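PDB 1JKM: brefeldin A esterase from Bacillus subtilis, which hydrolyses the ester bond of the macrolide brefeldin A, probably by the serine-hydrolase mechanism of alpha/beta hydrolases related to hormone-sensitive lipase. Local coordinates for residues V172-V175 / D176-E180; H233-R236 / L237-P241. All blocks are in the same frame, centred on the assembly; numbering follows the deposited sequence.

Contact 1 of 2, residues V172-V175 / D176-E180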
loop_
_atom_site.group_PDB
_atom_site.type_symbol
_atom_site.label_atom_id
_atom_site.label_comp_id
_atom_site.label_asym_id
_atom_site.label_seq_id
_atom_site.Cartn_x
_atom_site.Cartn_y
_atom_site.Cartn_z
ATOM N N VAL B 172 17.353 19.229 25.638
ATOM C CA VAL B 172 17.971 19.939 24.508
ATOM C C VAL B 172 19.117 20.821 24.990
ATOM O O VAL B 172 20.206 20.753 24.437
ATOM C CB VAL B 172 16.934 20.751 23.698
ATOM C CG1 VAL B 172 17.552 21.796 22.784
ATOM C CG2 VAL B 172 16.081 19.812 22.840
ATOM N N LEU B 173 18.907 21.612 26.041
ATOM C CA LEU B 173 19.991 22.417 26.610
ATOM C C LEU B 173 21.165 21.611 27.123
ATOM O O LEU B 173 22.330 21.901 26.808
ATOM C CB LEU B 173 19.433 23.264 27.762
ATOM C CG LEU B 173 18.341 24.264 27.409
ATOM C CD1 LEU B 173 17.947 25.058 28.650
ATOM C CD2 LEU B 173 18.774 25.196 26.279
ATOM N N TRP B 174 20.904 20.476 27.784
ATOM C CA TRP B 174 21.993 19.584 28.149
ATOM C C TRP B 174 22.827 19.097 26.985
ATOM O O TRP B 174 24.061 18.994 26.994
ATOM C CB TRP B 174 21.417 18.388 28.934
ATOM C CG TRP B 174 22.493 17.538 29.534
ATOM C CD1 TRP B 174 23.060 17.680 30.775
ATOM C CD2 TRP B 174 23.129 16.411 28.921
ATOM N NE1 TRP B 174 24.015 16.700 30.963
ATOM C CE2 TRP B 174 24.072 15.911 29.836
ATOM C CE3 TRP B 174 22.994 15.777 27.682
ATOM C CZ2 TRP B 174 24.876 14.810 29.550
ATOM C CZ3 TRP B 174 23.790 14.684 27.402
ATOM C CH2 TRP B 174 24.723 14.209 28.332
ATOM N N VAL B 175 22.127 18.666 25.918
ATOM C CA VAL B 175 22.813 18.159 24.736
ATOM C C VAL B 175 23.630 19.281 24.105
ATOM O O VAL B 175 24.758 19.049 23.699
ATOM C CB VAL B 175 21.790 17.584 23.714
ATOM C CG1 VAL B 175 22.467 17.153 22.427
ATOM C CG2 VAL B 175 21.044 16.400 24.315
ATOM N N ASP B 176 23.079 20.482 24.019
ATOM C CA ASP B 176 23.762 21.642 23.489
ATOM C C ASP B 176 25.048 21.936 24.273
ATOM O O ASP B 176 26.135 22.017 23.696
ATOM C CB ASP B 176 22.830 22.862 23.586
ATOM C CG ASP B 176 23.548 24.090 23.046
ATOM O OD1 ASP B 176 24.047 24.048 21.901
ATOM O OD2 ASP B 176 23.615 25.091 23.779
ATOM N N GLU B 177 24.947 21.826 25.610
ATOM C CA GLU B 177 26.137 22.002 26.440
ATOM C C GLU B 177 27.157 20.902 26.188
ATOM O O GLU B 177 28.342 21.128 26.432
ATOM C CB GLU B 177 25.831 22.069 27.934
ATOM C CG GLU B 177 24.720 23.013 28.348
ATOM C CD GLU B 177 24.038 22.560 29.635
ATOM O OE1 GLU B 177 24.672 21.793 30.404
ATOM O OE2 GLU B 177 22.877 22.961 29.891
ATOM N N HIS B 178 26.732 19.705 25.774
ATOM C CA HIS B 178 27.610 18.566 25.635
ATOM C C HIS B 178 27.895 18.212 24.180
ATOM O O HIS B 178 28.329 17.088 23.886
ATOM C CB HIS B 178 27.048 17.353 26.412
ATOM C CG HIS B 178 27.019 17.625 27.890
ATOM N ND1 HIS B 178 26.002 18.334 28.504
ATOM C CD2 HIS B 178 27.898 17.287 28.865
ATOM C CE1 HIS B 178 26.262 18.422 29.797
ATOM N NE2 HIS B 178 27.396 17.801 30.039
ATOM N N ARG B 179 27.774 19.182 23.271
ATOM C CA ARG B 179 28.230 18.940 21.892
ATOM C C ARG B 179 29.611 18.317 21.800
ATOM O O ARG B 179 29.782 17.262 21.153
ATOM C CB ARG B 179 28.119 20.190 21.030
ATOM C CG ARG B 179 26.693 20.643 20.734
ATOM C CD ARG B 179 26.653 22.032 20.126
ATOM N NE ARG B 179 25.318 22.580 19.985
ATOM C CZ ARG B 179 24.641 22.747 18.847
ATOM N NH1 ARG B 179 25.229 22.386 17.710
ATOM N NH2 ARG B 179 23.421 23.276 18.857
ATOM N N GLU B 180 30.627 18.894 22.453
ATOM C CA GLU B 180 31.965 18.310 22.367
ATOM C C GLU B 180 32.057 16.888 22.883
ATOM O O GLU B 180 32.568 16.011 22.182
ATOM C CB GLU B 180 32.992 19.192 23.088
ATOM C CG GLU B 180 33.668 20.119 22.078
ATOM C CD GLU B 180 32.897 21.421 21.938
ATOM O OE1 GLU B 180 32.991 22.255 22.868
ATOM O OE2 GLU B 180 32.215 21.580 20.899
#

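Contact 2 of 2, residues H233-R236 / L237-P241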
loop_
_atom_site.group_PDB
_atom_site.type_symbol
_atom_site.label_atom_id
_atom_site.label_comp_id
_atom_site.label_asym_id
_atom_site.label_seq_id
_atom_site.Cartn_x
_atom_site.Cartn_y
_atom_site.Cartn_z
ATOM N N HIS B 233 -18.716 20.141 14.266
ATOM C CA HIS B 233 -18.531 19.705 12.890
ATOM C C HIS B 233 -18.269 20.896 11.976
ATOM O O HIS B 233 -17.348 20.858 11.155
ATOM C CB HIS B 233 -19.745 18.894 12.425
ATOM C CG HIS B 233 -19.692 18.439 10.999
ATOM N ND1 HIS B 233 -19.129 17.232 10.628
ATOM C CD2 HIS B 233 -20.126 19.020 9.853
ATOM C CE1 HIS B 233 -19.219 17.087 9.318
ATOM N NE2 HIS B 233 -19.819 18.153 8.825
ATOM N N GLU B 234 -19.019 21.984 12.144
ATOM C CA GLU B 234 -18.889 23.114 11.248
ATOM C C GLU B 234 -17.542 23.799 11.391
ATOM O O GLU B 234 -17.048 24.247 10.350
ATOM C CB GLU B 234 -20.004 24.170 11.389
ATOM C CG GLU B 234 -20.900 24.143 10.158
ATOM C CD GLU B 234 -21.178 25.475 9.504
ATOM O OE1 GLU B 234 -21.037 26.533 10.164
ATOM O OE2 GLU B 234 -21.553 25.492 8.304
ATOM N N ARG B 235 -16.986 23.904 12.589
ATOM C CA ARG B 235 -15.689 24.578 12.709
ATOM C C ARG B 235 -14.609 23.680 12.068
ATOM O O ARG B 235 -13.749 24.175 11.325
ATOM C CB ARG B 235 -15.288 24.861 14.151
ATOM C CG ARG B 235 -14.011 25.690 14.269
ATOM C CD ARG B 235 -13.640 26.037 15.702
ATOM N NE ARG B 235 -12.361 26.754 15.766
ATOM C CZ ARG B 235 -11.856 27.203 16.918
ATOM N NH1 ARG B 235 -12.508 26.999 18.056
ATOM N NH2 ARG B 235 -10.701 27.853 16.971
ATOM N N ARG B 236 -14.704 22.378 12.342
ATOM C CA ARG B 236 -13.717 21.452 11.733
ATOM C C ARG B 236 -13.817 21.459 10.220
ATOM O O ARG B 236 -12.855 21.863 9.554
ATOM C CB ARG B 236 -13.872 20.072 12.355
ATOM C CG ARG B 236 -13.232 19.983 13.733
ATOM C CD ARG B 236 -13.700 18.783 14.538
ATOM N NE ARG B 236 -13.959 17.643 13.700
ATOM C CZ ARG B 236 -15.037 16.886 13.614
ATOM N NH1 ARG B 236 -16.107 17.093 14.361
ATOM N NH2 ARG B 236 -15.009 15.893 12.733
ATOM N N LEU B 237 -15.002 21.332 9.630
ATOM C CA LEU B 237 -15.244 21.524 8.213
ATOM C C LEU B 237 -14.635 22.778 7.604
ATOM O O LEU B 237 -14.070 22.733 6.497
ATOM C CB LEU B 237 -16.756 21.535 7.952
ATOM C CG LEU B 237 -17.399 20.523 7.021
ATOM C CD1 LEU B 237 -18.578 21.154 6.272
ATOM C CD2 LEU B 237 -16.450 19.906 5.998
ATOM N N THR B 238 -14.786 23.927 8.267
ATOM C CA THR B 238 -14.432 25.184 7.595
ATOM C C THR B 238 -12.965 25.506 7.847
ATOM O O THR B 238 -12.287 25.896 6.899
ATOM C CB THR B 238 -15.325 26.378 7.982
ATOM O OG1 THR B 238 -15.081 26.779 9.330
ATOM C CG2 THR B 238 -16.783 25.975 7.848
ATOM N N GLU B 239 -12.415 25.106 8.979
ATOM C CA GLU B 239 -11.077 25.527 9.360
ATOM C C GLU B 239 -10.026 24.427 9.169
ATOM O O GLU B 239 -8.906 24.737 8.764
ATOM C CB GLU B 239 -11.026 25.927 10.838
ATOM C CG GLU B 239 -9.682 26.494 11.247
ATOM C CD GLU B 239 -9.708 27.199 12.592
ATOM O OE1 GLU B 239 -10.809 27.474 13.132
ATOM O OE2 GLU B 239 -8.624 27.482 13.124
ATOM N N LEU B 240 -10.362 23.198 9.557
ATOM C CA LEU B 240 -9.356 22.122 9.363
ATOM C C LEU B 240 -10.020 20.876 8.769
ATOM O O LEU B 240 -10.328 19.935 9.502
ATOM C CB LEU B 240 -8.781 21.835 10.714
ATOM C CG LEU B 240 -7.388 22.241 11.170
ATOM C CD1 LEU B 240 -6.644 23.288 10.375
ATOM C CD2 LEU B 240 -7.470 22.593 12.642
ATOM N N PRO B 241 -10.359 20.879 7.501
ATOM C CA PRO B 241 -11.218 19.900 6.875
ATOM C C PRO B 241 -10.723 18.447 6.881
ATOM O O PRO B 241 -11.577 17.573 6.949
ATOM C CB PRO B 241 -11.358 20.346 5.426
ATOM C CG PRO B 241 -11.061 21.806 5.447
ATOM C CD PRO B 241 -10.054 21.999 6.545
#

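Contact 1 of 2, residues V172-V175 / D176-E180
W174 and H178, one helical turn apart, lay their rings against each other in an offset stack. The five-membered ring of the indole and the imidazole have centroids 3.8 Å apart and planes inclined by 23°. H178 ND1 hangs over the middle of the indole, while W174 CE2 lies under the imidazole toward its rim. With CG anti to the backbone N (chi1 -171°), the indole swings forward along the chain, where the histidine can lie on it.

The imidazole also makes a polar bond. H178 ND1 donates to W174 O at 2.5 Å, an unusually short distance, with the oxygen almost in the imidazole plane, which helps set the rotation of the ring over the indole. Backbone bonds carry the helix up to this point: D176 N to V172 O, then E177 N to L173 O. At H178 the chain leaves helical geometry, and its N turns to V175 O at 2.9 Å, with a weaker share in W174 O.

Charge spans the junction. R179 NE reaches back to D176 OD1 at 2.7 Å, on the anti side of the carboxylate, and D176 OD2 has a second salt bridge to R211.

This is a helix-to-helix junction of the alpha/beta hydrolase fold: helix 163-177 ends and H178 occupies the N-cap position of helix 179-182. V172 and V175 pack on strand 184-192 of the central sheet, and W174 extends to strand 80-88.

Contact 2 of 2, residues H233-R236 / L237-P241
R236 O is approached by two successive amides: L240 N donates to it at 2.8 Å, in the carbonyl plane, and E239 N adds a weak second bond. R235 O is shared in the same manner, taking E239 N at 2.9 Å and, weakly, T238 N. One step earlier, E234 O receives T238 N at 3.1 Å, while T238 OG1 makes a long, weak bond to the same oxygen.

This is the C-terminal turn of the short helix 233-239, which ends as L240 leaves helical geometry and P241 follows. On the flank of that turn, R235 and E239 run side by side in the i to i+4 pairing of a helical salt bridge. Both have CG anti to the backbone N (chi1 -174° and -175°), which sends the two chains the same way. R235 NE points almost straight at E239 OE1, 3.1 Å away; the oxygen lies in the guanidinium plane, yet the nitrogen approaches from above the carboxylate, 36° out of its plane. E239 OE2 is hydrogen-bonded to Y278, and the R235 guanidinium makes a cation-pi contact with W231. Beyond the first turn's bond from L237 N to H233 O, L237 CG comes within 3.8 Å of H233 NE2.

In the fold
Both contacts include the C-terminal end of a helix, but at opposite sides of the chain's centre, with nearest atoms about 26 Å apart. Contact 1 joins two helices, 163-177 and 179-182, and is partly buried against the central sheet. Contact 2 belongs to a single short helix, 233-239, that follows strand 217-221 and lies at the surface; the contact's one buried residue, L240, just past the helix end, reaches helix 302-314. The chemistry follows: stacked rings and a charge pair bridging two helices in 172-180, against a partly exposed arginine-glutamate salt bridge along one helix in 233-241. Neither is touched by another subunit.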